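Local coordinates for glutathione S-transferase 2 (Onchocerca volvulus, PDB 1TU7), which catalyses the conjugation of glutathione to electrophilic compounds and appears to play a central role in the detoxification system of this parasitic nematode, at residues A150-F155 / Q180-R185; K130-R135 / P173-F178; T84-M89 / N140-D145. All coordinates share one frame; numbering follows the deposited sequence.

Overall arrangement
All three contacts lie in the helical C-terminal domain of this homodimeric pi-class enzyme. Their centres stand 11 to 12 Å apart. Interactions 1 and 2 both use helix 173-183, and Phe178 of interaction 2 packs against Asp151 and Leu154 of interaction 1. Interactions 1 and 3 meet where Asp151 OD1 takes the N-H of Ile142, a probable hydrogen bond of 2.8 Å from OD1 to N. Interactions 2 and 3 meet where Arg135 lies against the ring of Tyr86. Interaction 1 lies closest to the glutathione site, yet the side chain of Tyr152 is still about 11 Å from that of the glutathione-binding Ser63. Interactions 2 and 3 are structural packing away from it.

Interaction 1: A150-F155 / Q180-R185; sequences ADYALF and QRMKDR
Met182 carries this contact between the start of helix 149-164 and the end of helix 173-183. Its CB sits over one face of the Phe155 ring, 3.8 Å from the ring centroid and 22° off the ring normal. This is a CH-pi contact, displaced from the ring centre. Met182 CG follows and touches Phe155 CB at 4.0 Å. The chain then bends at chi2 (-69°) and again at chi3 (-65°). Met182 SD comes to rest 4.0 Å from Asp151 CB. The double bend carries the methyl group CE back over the first helix. There Met182 CE lies 3.7 Å from Tyr152 CD2. It is equally near the backbone, with Asp151 O also 3.7 Å from Met182 CE. One methionine thus touches Asp151, Tyr152 and Phe155, which lie within little more than one helical turn. The far end of the Phe155 ring reaches the next residue, with Phe155 CZ 3.9 Å from Lys183 CB. Beyond CG the lysine chain is extended and runs off the contact.

The polar ends on this turn are held by other partners. Asp151 OD1 accepts the N-H of Ile142, and OD2 accepts the N-H of Ser148. The second bond is consistent with the Ser-X-X-Asp N-capping box known at this helix in the GST family. The carboxylate therefore ties the helix start to the preceding loop. Tyr152 OH bonds to Asp23 and Gln24. Arg185 forms a salt bridge to the same Asp23, so that carboxylate links both segments to the thioredoxin-like N-terminal domain.

Around this buried spot, Phe155 and Met182 both pack on Leu188 of helix 186-197. Phe20 of helix 15-23 meets the Tyr152 ring. On the Ala150 and Leu154 side, helix 149-164 rests on helix 81-107.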
# COMPACT_ATOMS: atom_id res chain seq x y z
N ALA A 150 -11.43 -4.34 4.70
CA ALA A 150 -11.21 -2.94 4.97
C ALA A 150 -11.87 -2.50 6.26
O ALA A 150 -11.36 -1.59 6.91
CB ALA A 150 -11.69 -2.07 3.80
N ASP A 151 -12.95 -3.16 6.67
CA ASP A 151 -13.58 -2.83 7.94
C ASP A 151 -12.63 -2.98 9.12
O ASP A 151 -12.63 -2.15 10.04
CB ASP A 151 -14.82 -3.69 8.17
CG ASP A 151 -15.92 -3.39 7.22
OD1 ASP A 151 -16.32 -2.20 7.12
OD2 ASP A 151 -16.44 -4.31 6.57
N TYR A 152 -11.81 -4.01 9.11
CA TYR A 152 -10.87 -4.22 10.23
C TYR A 152 -9.80 -3.15 10.27
O TYR A 152 -9.40 -2.70 11.32
CB TYR A 152 -10.23 -5.61 10.16
CG TYR A 152 -11.26 -6.73 10.10
CD1 TYR A 152 -11.38 -7.53 8.95
CD2 TYR A 152 -12.15 -6.96 11.14
CE1 TYR A 152 -12.31 -8.52 8.89
CE2 TYR A 152 -13.09 -7.96 11.08
CZ TYR A 152 -13.17 -8.72 9.95
OH TYR A 152 -14.11 -9.72 9.89
N ALA A 153 -9.31 -2.76 9.10
CA ALA A 153 -8.32 -1.70 9.03
C ALA A 153 -8.90 -0.39 9.51
O ALA A 153 -8.27 0.33 10.29
CB ALA A 153 -7.83 -1.60 7.62
N LEU A 154 -10.10 -0.06 9.05
CA LEU A 154 -10.73 1.19 9.52
C LEU A 154 -10.97 1.15 11.02
O LEU A 154 -10.74 2.12 11.73
CB LEU A 154 -12.01 1.47 8.75
CG LEU A 154 -12.75 2.75 9.17
CD1 LEU A 154 -11.93 3.99 8.95
CD2 LEU A 154 -14.05 2.84 8.39
N PHE A 155 -11.52 0.04 11.51
CA PHE A 155 -11.76 -0.13 12.93
C PHE A 155 -10.49 0.14 13.73
O PHE A 155 -10.49 0.92 14.69
CB PHE A 155 -12.30 -1.54 13.21
CG PHE A 155 -12.45 -1.86 14.68
CD1 PHE A 155 -12.01 -3.07 15.18
CD2 PHE A 155 -13.06 -0.97 15.55
CE1 PHE A 155 -12.13 -3.38 16.50
CE2 PHE A 155 -13.21 -1.28 16.89
CZ PHE A 155 -12.75 -2.49 17.36
N GLN A 180 -17.98 1.68 17.09
CA GLN A 180 -18.66 0.98 18.18
C GLN A 180 -19.30 -0.29 17.63
O GLN A 180 -19.32 -1.29 18.32
CB GLN A 180 -19.72 1.87 18.87
CG GLN A 180 -20.24 1.25 20.19
CD GLN A 180 -19.13 1.05 21.23
OE1 GLN A 180 -18.44 2.00 21.56
NE2 GLN A 180 -18.97 -0.19 21.75
N ARG A 181 -19.81 -0.24 16.41
CA ARG A 181 -20.44 -1.42 15.81
C ARG A 181 -19.44 -2.56 15.67
O ARG A 181 -19.74 -3.72 15.96
CB ARG A 181 -21.02 -1.04 14.46
CG ARG A 181 -21.70 -2.18 13.74
CD ARG A 181 -22.31 -1.80 12.41
NE ARG A 181 -23.22 -0.67 12.52
CZ ARG A 181 -24.44 -0.67 13.08
NH1 ARG A 181 -25.14 0.46 13.09
NH2 ARG A 181 -24.97 -1.77 13.63
N MET A 182 -18.23 -2.22 15.23
CA MET A 182 -17.18 -3.22 15.10
C MET A 182 -16.78 -3.80 16.44
O MET A 182 -16.63 -5.03 16.60
CB MET A 182 -15.97 -2.59 14.42
CG MET A 182 -16.24 -2.36 12.93
SD MET A 182 -16.37 -3.86 11.90
CE MET A 182 -14.70 -4.49 12.04
N LYS A 183 -16.64 -2.93 17.43
CA LYS A 183 -16.20 -3.34 18.76
C LYS A 183 -17.27 -4.22 19.40
O LYS A 183 -16.96 -5.04 20.25
CB LYS A 183 -15.93 -2.12 19.64
CG LYS A 183 -15.07 -2.40 20.86
CD LYS A 183 -14.71 -1.09 21.54
CE LYS A 183 -14.26 -1.25 22.99
NZ LYS A 183 -13.85 0.10 23.51
N ASP A 184 -18.52 -4.07 18.96
CA ASP A 184 -19.62 -4.84 19.54
C ASP A 184 -19.78 -6.20 18.89
O ASP A 184 -20.55 -7.05 19.39
CB ASP A 184 -20.93 -4.07 19.39
CG ASP A 184 -21.08 -2.94 20.39
OD1 ASP A 184 -22.01 -2.12 20.17
OD2 ASP A 184 -20.34 -2.81 21.37
N ARG A 185 -19.10 -6.47 17.78
CA ARG A 185 -19.14 -7.81 17.22
C ARG A 185 -18.60 -8.76 18.27
O ARG A 185 -17.59 -8.47 18.89
CB ARG A 185 -18.33 -7.87 15.94
CG ARG A 185 -18.90 -6.97 14.85
CD ARG A 185 -18.04 -6.85 13.63
NE ARG A 185 -17.91 -8.10 12.89
CZ ARG A 185 -18.73 -8.52 11.95
NH1 ARG A 185 -19.79 -7.82 11.61
NH2 ARG A 185 -18.46 -9.64 11.31

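Interaction 2: K130-R135 / P173-F178. Unlike the reference sequence in segment 173-178: Val177 (reference Ala).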
# COMPACT_ATOMS: atom_id res chain seq x y z
N LYS A 130 -17.13 11.11 5.01
CA LYS A 130 -17.75 11.35 3.72
C LYS A 130 -17.79 10.08 2.86
O LYS A 130 -18.80 9.76 2.25
CB LYS A 130 -17.08 12.51 2.98
CG LYS A 130 -17.68 12.87 1.62
CD LYS A 130 -17.12 14.19 1.13
CE LYS A 130 -17.82 14.65 -0.15
NZ LYS A 130 -17.31 15.94 -0.69
N LEU A 131 -16.67 9.36 2.80
CA LEU A 131 -16.58 8.21 1.91
C LEU A 131 -17.42 7.07 2.43
O LEU A 131 -18.09 6.39 1.67
CB LEU A 131 -15.13 7.78 1.78
CG LEU A 131 -14.51 7.35 0.47
CD1 LEU A 131 -13.37 6.32 0.69
CD2 LEU A 131 -15.43 7.08 -0.69
N LEU A 132 -17.42 6.87 3.75
CA LEU A 132 -18.17 5.77 4.33
C LEU A 132 -19.66 5.83 3.95
O LEU A 132 -20.29 4.79 3.76
CB LEU A 132 -17.98 5.75 5.84
CG LEU A 132 -18.69 4.66 6.62
CD1 LEU A 132 -18.18 3.28 6.21
CD2 LEU A 132 -18.46 4.88 8.08
N ALA A 133 -20.19 7.05 3.80
CA ALA A 133 -21.59 7.28 3.45
C ALA A 133 -22.00 6.66 2.13
O ALA A 133 -23.19 6.48 1.87
CB ALA A 133 -21.85 8.77 3.41
N THR A 134 -21.05 6.34 1.27
CA THR A 134 -21.41 5.99 -0.11
C THR A 134 -22.10 4.65 -0.25
O THR A 134 -22.72 4.41 -1.27
CB THR A 134 -20.24 6.05 -1.09
OG1 THR A 134 -19.25 5.11 -0.71
CG2 THR A 134 -19.53 7.42 -1.12
N ARG A 135 -21.97 3.78 0.75
CA ARG A 135 -22.66 2.49 0.73
C ARG A 135 -23.42 2.33 2.01
O ARG A 135 -22.90 2.59 3.07
CB ARG A 135 -21.67 1.34 0.52
CG ARG A 135 -21.00 1.44 -0.83
CD ARG A 135 -20.03 0.34 -1.15
NE ARG A 135 -19.45 0.44 -2.50
CZ ARG A 135 -19.88 -0.21 -3.59
NH1 ARG A 135 -20.92 -1.03 -3.55
NH2 ARG A 135 -19.23 -0.05 -4.74
N PRO A 173 -20.17 11.28 13.25
CA PRO A 173 -21.10 10.29 13.79
C PRO A 173 -21.10 8.94 13.07
O PRO A 173 -21.29 7.90 13.71
CB PRO A 173 -22.45 11.01 13.70
CG PRO A 173 -22.25 12.04 12.65
CD PRO A 173 -20.85 12.47 12.72
N LEU A 174 -20.93 8.94 11.76
CA LEU A 174 -20.87 7.66 11.04
C LEU A 174 -19.63 6.86 11.49
O LEU A 174 -19.71 5.67 11.74
CB LEU A 174 -20.85 7.83 9.54
CG LEU A 174 -22.07 8.53 8.91
CD1 LEU A 174 -21.89 8.71 7.42
CD2 LEU A 174 -23.32 7.77 9.19
N LEU A 175 -18.50 7.53 11.64
CA LEU A 175 -17.29 6.86 12.10
C LEU A 175 -17.41 6.39 13.53
O LEU A 175 -16.97 5.29 13.86
CB LEU A 175 -16.09 7.75 11.95
CG LEU A 175 -15.69 8.12 10.53
CD1 LEU A 175 -14.51 9.10 10.52
CD2 LEU A 175 -15.37 6.89 9.72
N LYS A 176 -17.97 7.23 14.39
CA LYS A 176 -18.12 6.89 15.80
C LYS A 176 -19.02 5.64 15.93
O LYS A 176 -18.66 4.72 16.67
CB LYS A 176 -18.70 8.07 16.58
CG LYS A 176 -18.77 7.81 18.10
CD LYS A 176 -19.43 8.96 18.84
CE LYS A 176 -19.61 8.68 20.31
NZ LYS A 176 -18.33 8.65 21.01
N VAL A 177 -20.13 5.62 15.20
CA VAL A 177 -21.06 4.49 15.26
C VAL A 177 -20.44 3.23 14.65
O VAL A 177 -20.60 2.12 15.16
CB VAL A 177 -22.39 4.86 14.57
CG1 VAL A 177 -23.32 3.68 14.45
CG2 VAL A 177 -23.03 5.95 15.39
N PHE A 178 -19.69 3.42 13.56
CA PHE A 178 -19.00 2.29 12.93
C PHE A 178 -17.98 1.66 13.90
O PHE A 178 -17.88 0.44 14.01
CB PHE A 178 -18.32 2.73 11.63
CG PHE A 178 -17.35 1.71 11.07
CD1 PHE A 178 -16.01 1.70 11.46
CD2 PHE A 178 -17.79 0.76 10.18
CE1 PHE A 178 -15.16 0.74 10.97
CE2 PHE A 178 -16.93 -0.19 9.70
CZ PHE A 178 -15.61 -0.20 10.08
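The last turn of helix 109-132 runs past the first turns of helix 173-183, with Leu132 CA 7.5 Å from Leu174 CA, and the chain then leaves through a type I turn from Leu132 to Arg135. This is helix-to-helix packing within the all-helical C-terminal domain of the GST fold. It lies away from the glutathione site.

Leu132 is the main side chain. Its CG is anti to the backbone N (chi1 -180°), which sends the branch toward helix 173-183. One methyl does the touching: CD2 enters among three residues of helix 173-183. It meets Leu175 methyl to methyl, at 4.0 Å between the two CD2 atoms. Leu132 CD2 also lies 4.1 Å from Leu174 CB. The same Leu132 CD2 rests on the backbone too, 3.9 Å from the carbonyl O of Leu174. On the next turn, Phe178 CB is 4.2 Å from Leu132 CD2. The Phe178 ring itself is directed onward to helix 149-164, where it packs on Leu158. Ala133 adds a small contact beside this one, with its CB 4.0 Å from Leu174 CD1. The distances are those of ordinary apolar packing.

A polar link lies just before the first segment. The carboxylate of Glu129 accepts the N-H groups of Leu174 and Leu175, one on each oxygen. These are amides of the first turn of helix 173-183, and the helix start would favour the charged form of the glutamate. Leu131 points elsewhere, onto helix 81-107 and onto Phe47 of the second subunit.

Thr134 folds back on Leu131 and donates twice to one carbonyl. Its N-H and its hydroxyl both go to Leu131 O, and the bond from Thr134 OG1 to Leu131 O is 2.9 Å long, nearly along the C=O axis at 164°.

Interaction 3: T84-M89 / N140-D145; sequences TTYIDM and NLILGD
A regular turn of helix 81-107 faces an irregular loop, Ile87 CA and Ile142 CA standing 7.3 Å apart. The loop forms a type I beta turn from Leu141 to Gly144, closed by backbone bonds in both directions between these two residues. Gly144 has a positive phi (105°), in backbone angles that suit glycine. The contact belongs to the helical C-terminal domain of the GST fold. It joins the first long helix of that domain to the loop that leads into helix 149-164.

The side chains meet as two from each segment. Tyr86 has its CG anti to the backbone N (chi1 179°), so the ring reaches out toward the loop. Its edge meets Leu143 CD2 and the carbonyl O of Ile142. That carbonyl O of Ile142 is 3.7 Å from Tyr86 CE1. Ile142 CG2 is also 3.7 Å from Tyr86 CE1. Nearer the backbone, Tyr86 CD1 is 3.9 Å from Leu143 CD2, and these two side chains pass side by side, pointing opposite ways. Ile87 uses its short branch. Its CG1 lies between the backbone N and the carbonyl carbon (chi1 64°), which leaves CG2 beside the backbone N. Ile87 CG2 packs closely on the branch point of Leu143, 3.5 Å from CG. It also touches Ile142, at 4.1 Å between the two CG2 atoms.

Another face of the helix, with Thr84, Thr85 and Asp88, meets the second subunit, where Asp88 forms a salt bridge to Arg68 of that chain. Interface and loop are thus served by one stretch of helix.

A single water completes the link. It lies in the plane of the Tyr86 ring. The water oxygen is 2.7 Å from Tyr86 OH, from which it accepts, and 2.7 Å from Ile142 O, to which it donates.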
# COMPACT_ATOMS: atom_id res chain seq x y z
N THR A 84 -14.64 -4.84 -4.90
CA THR A 84 -13.25 -5.19 -4.64
C THR A 84 -12.33 -3.96 -4.74
O THR A 84 -11.44 -3.75 -3.92
CB THR A 84 -12.82 -6.29 -5.61
OG1 THR A 84 -13.68 -7.41 -5.45
CG2 THR A 84 -11.38 -6.78 -5.32
N THR A 85 -12.55 -3.16 -5.78
CA THR A 85 -11.79 -1.95 -5.97
C THR A 85 -12.07 -0.94 -4.87
O THR A 85 -11.16 -0.31 -4.34
CB THR A 85 -12.16 -1.35 -7.32
OG1 THR A 85 -11.79 -2.25 -8.36
CG2 THR A 85 -11.41 -0.07 -7.59
N TYR A 86 -13.35 -0.80 -4.51
CA TYR A 86 -13.75 0.17 -3.50
C TYR A 86 -13.13 -0.09 -2.14
O TYR A 86 -12.57 0.81 -1.51
CB TYR A 86 -15.28 0.21 -3.38
CG TYR A 86 -15.74 1.18 -2.32
CD1 TYR A 86 -16.38 0.76 -1.20
CD2 TYR A 86 -15.53 2.54 -2.46
CE1 TYR A 86 -16.81 1.62 -0.23
CE2 TYR A 86 -15.96 3.43 -1.49
CZ TYR A 86 -16.61 2.97 -0.39
OH TYR A 86 -17.05 3.85 0.58
N ILE A 87 -13.20 -1.33 -1.68
CA ILE A 87 -12.63 -1.63 -0.39
C ILE A 87 -11.13 -1.48 -0.37
O ILE A 87 -10.57 -1.10 0.64
CB ILE A 87 -13.05 -3.01 0.13
CG1 ILE A 87 -12.53 -4.16 -0.74
CG2 ILE A 87 -14.55 -3.01 0.35
CD1 ILE A 87 -12.97 -5.53 -0.29
N ASP A 88 -10.47 -1.76 -1.49
CA ASP A 88 -9.02 -1.57 -1.62
C ASP A 88 -8.70 -0.11 -1.52
O ASP A 88 -7.86 0.32 -0.74
CB ASP A 88 -8.61 -2.18 -2.95
CG ASP A 88 -7.16 -2.22 -3.19
OD1 ASP A 88 -6.35 -1.75 -2.36
OD2 ASP A 88 -6.77 -2.76 -4.28
N MET A 89 -9.40 0.68 -2.32
CA MET A 89 -9.21 2.12 -2.31
C MET A 89 -9.41 2.66 -0.88
O MET A 89 -8.62 3.48 -0.39
CB MET A 89 -10.21 2.75 -3.28
CG MET A 89 -10.11 4.24 -3.39
SD MET A 89 -11.43 4.91 -4.46
CE MET A 89 -12.61 5.36 -3.26
N ASN A 140 -23.74 1.12 8.35
CA ASN A 140 -23.39 -0.24 8.71
C ASN A 140 -21.88 -0.45 8.51
O ASN A 140 -21.08 0.13 9.24
CB ASN A 140 -24.30 -1.23 7.95
CG ASN A 140 -24.38 -2.62 8.60
OD1 ASN A 140 -25.22 -3.48 8.19
ND2 ASN A 140 -23.59 -2.85 9.60
N LEU A 141 -21.49 -1.24 7.53
CA LEU A 141 -20.08 -1.50 7.26
C LEU A 141 -19.65 -0.83 5.96
O LEU A 141 -20.45 -0.20 5.24
CB LEU A 141 -19.80 -3.01 7.24
CG LEU A 141 -20.27 -3.75 8.52
CD1 LEU A 141 -20.21 -5.27 8.34
CD2 LEU A 141 -19.46 -3.27 9.71
N ILE A 142 -18.38 -0.99 5.57
CA ILE A 142 -17.91 -0.27 4.40
C ILE A 142 -18.68 -0.64 3.14
O ILE A 142 -19.00 0.22 2.34
CB ILE A 142 -16.38 -0.46 4.26
CG1 ILE A 142 -15.66 0.39 5.31
CG2 ILE A 142 -15.88 -0.07 2.88
CD1 ILE A 142 -14.21 0.05 5.48
N LEU A 143 -19.04 -1.91 2.98
CA LEU A 143 -19.81 -2.32 1.79
C LEU A 143 -21.31 -2.31 2.03
O LEU A 143 -22.08 -2.65 1.12
CB LEU A 143 -19.37 -3.70 1.30
CG LEU A 143 -18.02 -3.71 0.59
CD1 LEU A 143 -17.65 -5.17 0.18
CD2 LEU A 143 -18.02 -2.75 -0.61
N GLY A 144 -21.72 -1.90 3.22
CA GLY A 144 -23.12 -2.00 3.64
C GLY A 144 -23.33 -3.13 4.64
O GLY A 144 -22.88 -3.04 5.77
N ASP A 145 -24.01 -4.20 4.24
CA ASP A 145 -24.36 -5.26 5.19
C ASP A 145 -23.29 -6.35 5.37
O ASP A 145 -23.40 -7.16 6.27
CB ASP A 145 -25.65 -5.95 4.73
CG ASP A 145 -26.85 -5.10 4.97
OD1 ASP A 145 -27.95 -5.54 4.54
OD2 ASP A 145 -26.81 -4.02 5.60
O HOH W 1 -18.74 2.90 2.42